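Local atomic coordinates of beta-hexosaminidase LpqI (Mycobacterium tuberculosis H37Rv, PDB entry 6GFV), a protein that cleaves terminal beta-1,4-linked N-acetylglucosamine from peptidoglycan fragments, a step in the recycling of the mycobacterial cell wall. Residues Ile48-Asp53 against Val86-Ser91; Val79-Gly84 against Arg121-Leu126; Ile128-Ala133 against Pro264-Asp269. All coordinates share one frame; numbering follows the deposited sequence.

Contact 1: Ile48-Asp53 against Val86-Ser91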
loop_
_atom_site.group_PDB
_atom_site.type_symbol
_atom_site.label_atom_id
_atom_site.label_comp_id
_atom_site.label_asym_id
_atom_site.label_seq_id
_atom_site.Cartn_x
_atom_site.Cartn_y
_atom_site.Cartn_z
ATOM N N ILE A 48 -9.236 -4.485 -4.564
ATOM C CA ILE A 48 -9.296 -3.507 -5.638
ATOM C C ILE A 48 -8.819 -2.142 -5.182
ATOM O O ILE A 48 -8.765 -1.865 -3.983
ATOM C CB ILE A 48 -10.724 -3.385 -6.204
ATOM C CG1 ILE A 48 -11.693 -2.884 -5.127
ATOM C CG2 ILE A 48 -11.167 -4.708 -6.797
ATOM C CD1 ILE A 48 -13.143 -2.720 -5.609
ATOM N N LEU A 49 -8.462 -1.306 -6.153
ATOM C CA LEU A 49 -8.080 0.064 -5.921
ATOM C C LEU A 49 -9.129 1.018 -6.514
ATOM O O LEU A 49 -9.497 0.898 -7.668
ATOM C CB LEU A 49 -6.692 0.350 -6.522
ATOM C CG LEU A 49 -6.277 1.816 -6.624
ATOM C CD1 LEU A 49 -6.050 2.413 -5.238
ATOM C CD2 LEU A 49 -5.053 1.970 -7.497
ATOM N N ILE A 50 -9.610 1.943 -5.697
ATOM C CA ILE A 50 -10.390 3.075 -6.183
ATOM C C ILE A 50 -9.390 4.114 -6.692
ATOM O O ILE A 50 -8.906 4.941 -5.934
ATOM C CB ILE A 50 -11.299 3.670 -5.098
ATOM C CG1 ILE A 50 -12.124 2.577 -4.409
ATOM C CG2 ILE A 50 -12.224 4.722 -5.696
ATOM C CD1 ILE A 50 -12.962 1.726 -5.359
ATOM N N GLY A 51 -9.053 4.024 -7.975
ATOM C CA GLY A 51 -7.991 4.831 -8.551
ATOM C C GLY A 51 -8.502 6.101 -9.203
ATOM O O GLY A 51 -9.687 6.390 -9.145
ATOM N N SER A 52 -7.598 6.846 -9.840
ATOM C CA SER A 52 -7.925 8.150 -10.415
ATOM C C SER A 52 -9.019 8.114 -11.473
ATOM O O SER A 52 -9.732 9.090 -11.649
ATOM C CB SER A 52 -6.672 8.785 -11.027
ATOM O OG SER A 52 -5.819 9.301 -10.021
ATOM N N ASP A 53 -9.135 7.008 -12.197
ATOM C CA ASP A 53 -10.149 6.918 -13.246
ATOM C C ASP A 53 -11.356 6.072 -12.845
ATOM O O ASP A 53 -12.178 5.747 -13.691
ATOM C CB ASP A 53 -9.538 6.360 -14.526
ATOM C CG ASP A 53 -8.503 7.290 -15.124
ATOM O OD1 ASP A 53 -8.856 8.443 -15.451
ATOM O OD2 ASP A 53 -7.330 6.879 -15.257
ATOM N N VAL A 86 -3.872 15.251 -3.176
ATOM C CA VAL A 86 -4.177 13.843 -3.432
ATOM C C VAL A 86 -5.388 13.389 -2.612
ATOM O O VAL A 86 -5.258 12.811 -1.537
ATOM C CB VAL A 86 -2.960 12.931 -3.127
ATOM C CG1 VAL A 86 -3.278 11.499 -3.476
ATOM C CG2 VAL A 86 -1.755 13.399 -3.921
ATOM N N SER A 87 -6.580 13.655 -3.131
ATOM C CA SER A 87 -7.780 13.330 -2.375
ATOM C C SER A 87 -8.875 12.796 -3.288
ATOM O O SER A 87 -9.768 13.524 -3.677
ATOM C CB SER A 87 -8.251 14.560 -1.600
ATOM O OG SER A 87 -9.574 14.409 -1.131
ATOM N N ARG A 88 -8.784 11.514 -3.630
ATOM C CA ARG A 88 -9.722 10.876 -4.563
ATOM C C ARG A 88 -11.203 11.044 -4.194
ATOM O O ARG A 88 -12.053 11.208 -5.067
ATOM C CB ARG A 88 -9.414 9.385 -4.688
ATOM C CG ARG A 88 -10.246 8.686 -5.746
ATOM C CD ARG A 88 -9.910 9.242 -7.115
ATOM N NE ARG A 88 -10.827 8.853 -8.184
ATOM C CZ ARG A 88 -11.858 9.594 -8.585
ATOM N NH1 ARG A 88 -12.124 10.747 -7.982
ATOM N NH2 ARG A 88 -12.626 9.174 -9.580
ATOM N N LEU A 89 -11.505 11.026 -2.902
ATOM C CA LEU A 89 -12.889 11.014 -2.438
ATOM C C LEU A 89 -13.366 12.383 -1.962
ATOM O O LEU A 89 -14.318 12.483 -1.189
ATOM C CB LEU A 89 -13.054 9.989 -1.310
ATOM C CG LEU A 89 -12.669 8.538 -1.624
ATOM C CD1 LEU A 89 -12.897 7.620 -0.412
ATOM C CD2 LEU A 89 -13.427 8.022 -2.848
ATOM N N ARG A 90 -12.695 13.436 -2.413
ATOM C CA ARG A 90 -13.052 14.797 -2.008
ATOM C C ARG A 90 -14.545 15.109 -2.216
ATOM O O ARG A 90 -15.151 15.827 -1.427
ATOM C CB ARG A 90 -12.186 15.816 -2.758
ATOM C CG ARG A 90 -12.258 15.734 -4.268
ATOM C CD ARG A 90 -11.261 16.688 -4.916
ATOM N NE ARG A 90 -11.328 16.654 -6.371
ATOM C CZ ARG A 90 -10.817 15.687 -7.128
ATOM N NH1 ARG A 90 -10.191 14.651 -6.576
ATOM N NH2 ARG A 90 -10.935 15.750 -8.447
ATOM N N SER A 91 -15.133 14.552 -3.264
ATOM C CA SER A 91 -16.528 14.849 -3.586
ATOM C C SER A 91 -17.488 14.233 -2.572
ATOM O O SER A 91 -18.649 14.625 -2.494
ATOM C CB SER A 91 -16.870 14.341 -4.984
ATOM O OG SER A 91 -16.997 12.930 -4.983
#

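Contact 2: Val79-Gly84 against Arg121-Leu126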
loop_
_atom_site.group_PDB
_atom_site.type_symbol
_atom_site.label_atom_id
_atom_site.label_comp_id
_atom_site.label_asym_id
_atom_site.label_seq_id
_atom_site.Cartn_x
_atom_site.Cartn_y
_atom_site.Cartn_z
ATOM N N VAL A 79 -7.596 3.069 -1.527
ATOM C CA VAL A 79 -7.730 4.391 -2.148
ATOM C C VAL A 79 -6.566 5.293 -1.727
ATOM O O VAL A 79 -5.999 5.113 -0.650
ATOM C CB VAL A 79 -9.086 5.046 -1.750
ATOM C CG1 VAL A 79 -9.145 5.270 -0.255
ATOM C CG2 VAL A 79 -9.368 6.356 -2.530
ATOM N N ASP A 80 -6.231 6.270 -2.569
ATOM C CA ASP A 80 -5.291 7.337 -2.225
ATOM C C ASP A 80 -5.973 8.530 -1.575
ATOM O O ASP A 80 -6.456 9.412 -2.274
ATOM C CB ASP A 80 -4.555 7.835 -3.473
ATOM C CG ASP A 80 -3.530 6.844 -3.994
ATOM O OD1 ASP A 80 -2.870 6.170 -3.186
ATOM O OD2 ASP A 80 -3.394 6.732 -5.224
ATOM N N GLU A 81 -5.991 8.589 -0.254
ATOM C CA GLU A 81 -6.639 9.715 0.410
ATOM C C GLU A 81 -5.742 10.392 1.436
ATOM O O GLU A 81 -5.795 10.085 2.628
ATOM C CB GLU A 81 -7.944 9.264 1.081
ATOM C CG GLU A 81 -9.190 9.728 0.344
ATOM C CD GLU A 81 -9.330 11.245 0.291
ATOM O OE1 GLU A 81 -8.754 11.938 1.157
ATOM O OE2 GLU A 81 -10.020 11.752 -0.621
ATOM N N GLU A 82 -4.919 11.318 0.955
ATOM C CA GLU A 82 -3.984 12.047 1.797
ATOM C C GLU A 82 -4.567 13.391 2.217
ATOM O O GLU A 82 -4.193 13.938 3.255
ATOM C CB GLU A 82 -2.652 12.286 1.071
ATOM C CG GLU A 82 -2.047 11.059 0.387
ATOM C CD GLU A 82 -0.834 11.399 -0.439
ATOM O OE1 GLU A 82 -0.267 12.495 -0.261
ATOM O OE2 GLU A 82 -0.466 10.574 -1.287
ATOM N N GLY A 83 -5.474 13.914 1.399
ATOM C CA GLY A 83 -5.904 15.296 1.523
ATOM C C GLY A 83 -5.111 16.243 0.623
ATOM O O GLY A 83 -4.072 15.867 0.067
ATOM N N GLY A 84 -5.612 17.470 0.472
ATOM C CA GLY A 84 -4.976 18.473 -0.373
ATOM C C GLY A 84 -4.934 18.073 -1.833
ATOM O O GLY A 84 -5.970 17.909 -2.462
ATOM N N ARG A 121 -13.771 7.745 9.251
ATOM C CA ARG A 121 -15.111 7.285 9.574
ATOM C C ARG A 121 -16.029 7.299 8.344
ATOM O O ARG A 121 -16.761 6.352 8.096
ATOM C CB ARG A 121 -15.689 8.163 10.676
ATOM C CG ARG A 121 -16.760 7.517 11.516
ATOM C CD ARG A 121 -17.456 8.549 12.392
ATOM N NE ARG A 121 -16.689 8.869 13.587
ATOM C CZ ARG A 121 -16.264 10.085 13.921
ATOM N NH1 ARG A 121 -16.532 11.134 13.156
ATOM N NH2 ARG A 121 -15.573 10.250 15.040
ATOM N N GLN A 122 -15.975 8.390 7.584
ATOM C CA GLN A 122 -16.745 8.535 6.351
ATOM C C GLN A 122 -16.288 7.540 5.273
ATOM O O GLN A 122 -17.103 7.002 4.528
ATOM C CB GLN A 122 -16.643 9.976 5.836
ATOM C CG GLN A 122 -17.270 11.012 6.795
ATOM C CD GLN A 122 -17.296 12.412 6.215
ATOM O OE1 GLN A 122 -17.954 12.665 5.214
ATOM N NE2 GLN A 122 -16.560 13.320 6.827
ATOM N N MET A 123 -14.984 7.301 5.199
ATOM C CA MET A 123 -14.422 6.310 4.290
ATOM C C MET A 123 -14.855 4.883 4.635
ATOM O O MET A 123 -15.124 4.083 3.755
ATOM C CB MET A 123 -12.885 6.389 4.283
ATOM C CG MET A 123 -12.314 7.414 3.319
ATOM S SD MET A 123 -10.503 7.328 3.188
ATOM C CE MET A 123 -10.025 8.144 4.693
ATOM N N ARG A 124 -14.930 4.563 5.917
ATOM C CA ARG A 124 -15.349 3.222 6.314
ATOM C C ARG A 124 -16.845 2.953 6.020
ATOM O O ARG A 124 -17.224 1.837 5.664
ATOM C CB ARG A 124 -15.066 2.985 7.792
ATOM C CG ARG A 124 -15.450 1.583 8.253
ATOM C CD ARG A 124 -15.128 1.335 9.707
ATOM N NE ARG A 124 -16.247 1.616 10.604
ATOM C CZ ARG A 124 -16.352 2.692 11.381
ATOM N NH1 ARG A 124 -15.409 3.626 11.379
ATOM N NH2 ARG A 124 -17.413 2.840 12.161
ATOM N N LYS A 125 -17.686 3.969 6.152
ATOM C CA LYS A 125 -19.096 3.823 5.779
ATOM C C LYS A 125 -19.282 3.542 4.278
ATOM O O LYS A 125 -20.207 2.829 3.888
ATOM C CB LYS A 125 -19.891 5.069 6.177
ATOM C CG LYS A 125 -20.040 5.263 7.671
ATOM C CD LYS A 125 -20.587 6.645 7.997
ATOM C CE LYS A 125 -20.097 7.140 9.350
ATOM N NZ LYS A 125 -19.843 8.615 9.337
ATOM N N LEU A 126 -18.414 4.111 3.446
ATOM C CA LEU A 126 -18.489 3.877 2.007
ATOM C C LEU A 126 -18.038 2.477 1.617
ATOM O O LEU A 126 -18.449 1.966 0.585
ATOM C CB LEU A 126 -17.661 4.905 1.240
ATOM C CG LEU A 126 -18.129 6.361 1.267
ATOM C CD1 LEU A 126 -17.065 7.276 0.704
ATOM C CD2 LEU A 126 -19.433 6.518 0.511
#

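Contact 3: Ile128-Ala133 against Pro264-Asp269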
loop_
_atom_site.group_PDB
_atom_site.type_symbol
_atom_site.label_atom_id
_atom_site.label_comp_id
_atom_site.label_asym_id
_atom_site.label_seq_id
_atom_site.Cartn_x
_atom_site.Cartn_y
_atom_site.Cartn_z
ATOM N N ILE A 128 -14.459 1.557 2.261
ATOM C CA ILE A 128 -12.995 1.604 2.242
ATOM C C ILE A 128 -12.428 0.802 3.417
ATOM O O ILE A 128 -12.869 0.983 4.547
ATOM C CB ILE A 128 -12.459 3.057 2.333
ATOM C CG1 ILE A 128 -12.906 3.890 1.133
ATOM C CG2 ILE A 128 -10.918 3.085 2.436
ATOM C CD1 ILE A 128 -12.570 3.254 -0.214
ATOM N N THR A 129 -11.451 -0.062 3.149
ATOM C CA THR A 129 -10.731 -0.754 4.229
ATOM C C THR A 129 -9.267 -0.314 4.387
ATOM O O THR A 129 -8.681 -0.500 5.458
ATOM C CB THR A 129 -10.741 -2.286 4.044
ATOM O OG1 THR A 129 -9.989 -2.654 2.882
ATOM C CG2 THR A 129 -12.184 -2.826 3.942
ATOM N N ILE A 130 -8.691 0.259 3.326
ATOM C CA ILE A 130 -7.266 0.638 3.289
ATOM C C ILE A 130 -7.081 2.009 2.657
ATOM O O ILE A 130 -7.617 2.270 1.577
ATOM C CB ILE A 130 -6.397 -0.378 2.478
ATOM C CG1 ILE A 130 -6.386 -1.766 3.128
ATOM C CG2 ILE A 130 -4.969 0.140 2.323
ATOM C CD1 ILE A 130 -5.921 -2.861 2.185
ATOM N N ASP A 131 -6.326 2.873 3.327
ATOM C CA ASP A 131 -5.958 4.195 2.801
ATOM C C ASP A 131 -4.438 4.275 2.689
ATOM O O ASP A 131 -3.735 4.108 3.681
ATOM C CB ASP A 131 -6.469 5.322 3.709
ATOM C CG ASP A 131 -6.181 6.739 3.154
ATOM O OD1 ASP A 131 -5.757 6.889 2.001
ATOM O OD2 ASP A 131 -6.422 7.712 3.882
ATOM N N PHE A 132 -3.947 4.553 1.487
ATOM C CA PHE A 132 -2.518 4.728 1.278
ATOM C C PHE A 132 -2.091 6.108 1.786
ATOM O O PHE A 132 -1.885 7.036 1.011
ATOM C CB PHE A 132 -2.178 4.520 -0.189
ATOM C CG PHE A 132 -2.432 3.127 -0.658
ATOM C CD1 PHE A 132 -1.914 2.046 0.041
ATOM C CD2 PHE A 132 -3.215 2.880 -1.768
ATOM C CE1 PHE A 132 -2.147 0.762 -0.374
ATOM C CE2 PHE A 132 -3.459 1.596 -2.174
ATOM C CZ PHE A 132 -2.914 0.527 -1.480
ATOM N N ALA A 133 -2.014 6.209 3.107
ATOM C CA ALA A 133 -1.617 7.405 3.835
ATOM C C ALA A 133 -1.392 6.990 5.300
ATOM O O ALA A 133 -2.028 6.059 5.778
ATOM C CB ALA A 133 -2.682 8.498 3.712
ATOM N N PRO A 264 1.855 -6.008 6.826
ATOM C CA PRO A 264 1.729 -6.083 5.363
ATOM C C PRO A 264 2.577 -5.029 4.626
ATOM O O PRO A 264 2.547 -3.851 4.973
ATOM C CB PRO A 264 0.223 -5.839 5.130
ATOM C CG PRO A 264 -0.147 -4.901 6.248
ATOM C CD PRO A 264 0.701 -5.317 7.438
ATOM N N VAL A 265 3.307 -5.476 3.611
ATOM C CA VAL A 265 4.149 -4.626 2.779
ATOM C C VAL A 265 3.608 -4.516 1.341
ATOM O O VAL A 265 3.378 -5.528 0.682
ATOM C CB VAL A 265 5.607 -5.151 2.718
ATOM C CG1 VAL A 265 6.422 -4.313 1.770
ATOM C CG2 VAL A 265 6.233 -5.150 4.099
ATOM N N PHE A 266 3.430 -3.284 0.868
ATOM C CA PHE A 266 2.866 -3.007 -0.458
ATOM C C PHE A 266 3.902 -2.441 -1.424
ATOM O O PHE A 266 4.634 -1.540 -1.055
ATOM C CB PHE A 266 1.732 -1.971 -0.380
ATOM C CG PHE A 266 0.572 -2.353 0.495
ATOM C CD1 PHE A 266 0.681 -2.346 1.870
ATOM C CD2 PHE A 266 -0.667 -2.614 -0.065
ATOM C CE1 PHE A 266 -0.413 -2.655 2.671
ATOM C CE2 PHE A 266 -1.759 -2.924 0.733
ATOM C CZ PHE A 266 -1.630 -2.946 2.095
ATOM N N SER A 267 3.917 -2.902 -2.670
ATOM C CA SER A 267 4.617 -2.159 -3.714
ATOM C C SER A 267 3.860 -0.874 -4.029
ATOM O O SER A 267 2.644 -0.792 -3.827
ATOM C CB SER A 267 4.791 -2.991 -4.993
ATOM O OG SER A 267 3.609 -3.041 -5.782
ATOM N N ASP A 268 4.583 0.136 -4.515
ATOM C CA ASP A 268 3.946 1.272 -5.191
ATOM C C ASP A 268 3.410 0.779 -6.543
ATOM O O ASP A 268 3.698 -0.343 -6.953
ATOM C CB ASP A 268 4.934 2.441 -5.355
ATOM C CG ASP A 268 4.242 3.783 -5.626
ATOM O OD1 ASP A 268 3.025 3.797 -5.908
ATOM O OD2 ASP A 268 4.926 4.825 -5.566
ATOM N N ASP A 269 2.624 1.612 -7.222
ATOM C CA ASP A 269 1.953 1.258 -8.485
ATOM C C ASP A 269 2.907 0.787 -9.581
ATOM O O ASP A 269 3.724 1.555 -10.068
ATOM C CB ASP A 269 1.129 2.466 -8.980
ATOM C CG ASP A 269 0.639 2.317 -10.430
ATOM O OD1 ASP A 269 0.331 1.195 -10.871
ATOM O OD2 ASP A 269 0.555 3.341 -11.134
#

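Contact 1: Ile48-Asp53 against Val86-Ser91
The long side chain of Arg88 lies across the backbone of Gly51 and Ser52, where strand 47-50 of the TIM barrel of this glycoside hydrolase family 3 enzyme gives way to a loop. Extending from the backbone with CG anti to N (chi1 -174°) and then bending at chi2 (64°), the chain runs its methylenes past the loop: Arg88 CG stands 4.0 Å from Ile50 O, and Arg88 CD comes 4.0 Å from Ser52 CA. Ile50, at the centre of an inverse gamma turn, gives a branched apolar flank, its CG2 4.4 Å from Arg88 CG. Arginine suits the place because its aliphatic part can pack while its end still donates. Ser52 O sits over one face of the guanidinium, and Thr54 O receives a weak hydrogen bond from Arg88 NH2. Arg88 probably binds substrate, as in related enzymes, and these carbonyls probably help to position it. The type I turn from Ser87 to Arg90 carries Arg88 and is braced by Arg90, whose N and NH1 reach Ser87 O from opposite faces of its plane. Arg88 NE donates to Gly51 O at 2.9 Å, with the acceptor in the guanidinium plane but the donor 40° above the carbonyl plane.

Contact 2: Val79-Gly84 against Arg121-Leu126
In Met123, chi1 (-86°) and an extended chi2 (-173°) carry SD out from helix 109-126 to the side chain of Glu81; the bend at chi3 then turns the terminal methyl CE aside. On the other side the strand directs Glu81 CB toward the helix, a chi1 of -106°, away from the staggered positions, sets CG beside the sulfur, and the bend at chi2 turns the carboxylate off. The two chains cross obliquely, with Met123 SD 3.8 Å from Glu81 CB and 3.9 Å from Glu81 CG. The apolar side chain in reach of the sulfur is that of Val79, whose branched end brings the methyl CG1 to 4.2 Å from Met123 SD. Here a helix packs against strand 76-83 of the TIM barrel, the usual layering of the outer helices on the inner strands. Methionine fits because its long, unbranched chain spans the gap between the layers and offers a large, polarisable atom to methylene and methyl groups alike. Glu81 has its polar partners elsewhere: OE2 accepts hydrogen bonds from Ser87 OG and Leu89 N, while OE1 forms a salt bridge with Arg119. The chemistry is thus divided along one side chain: Glu81 gives its methylenes to the helix through dispersion, while its buried carboxylate is satisfied by partners that probably stabilise its negative charge.

Contact 3: Ile128-Ala133 against Pro264-Asp269
Phe266 points its CB toward segment 128-133, and its ring continues that way until one face receives the edge of Phe132. Beyond CB and CG, CD2 meets Phe132 CE1 at 3.7 Å and Phe132 CZ at 4.1 Å. The next atom, Phe266 CE2, lies 3.9 Å from the same Phe132 CE1, within the plane of the Phe132 ring. At the tip, Phe266 CZ reaches Ile130 CD1 at 4.3 Å, and that methyl sits near the plane of the Phe266 ring, at its edge. The two rings form an offset edge-to-face pair, their centroids 5.5 Å apart and their planes at 79°. This pair fills part of the interior of the TIM barrel, joining the end of strand 130-131, where Phe132 is the centre of an inverse gamma turn, to strand 265-267 across the core. Phenylalanine suits both positions: two flat rings, one from each backbone, meet in the gap, and one ring's C-H edge complements the other's pi face. Phe132 owes its direction to a chi1 of -65°, with CG beside the backbone N. It also touches Asp80, which probably binds substrate, as in relatives, and its carbonyl oxygen accepts a hydrogen bond from Lys180. Two residues past Phe266 comes Asp268, probably the nucleophile.

From the N terminus, the chain leaves strand 47-50, passes through helix 62-69 and strand 76-83, and returns at 86-91 to close contact 1. Contact 2 opens at 79-84, inside that loop, and closes on helix 109-126 beyond it, so contacts 1 and 2 cross. The Glu81 carboxylate is where the two meet. Contact 3 follows in series: it opens just after the helix, on strand 130-131, and closes only at strand 265-267, spanning much of the barrel. Asp131 OD1 accepts from Glu81 N, and Ile128 N lies 3.0 Å from Met123 O, linking contacts 2 and 3. Together they tie a catalytic-face loop, an outer helix and the barrel core.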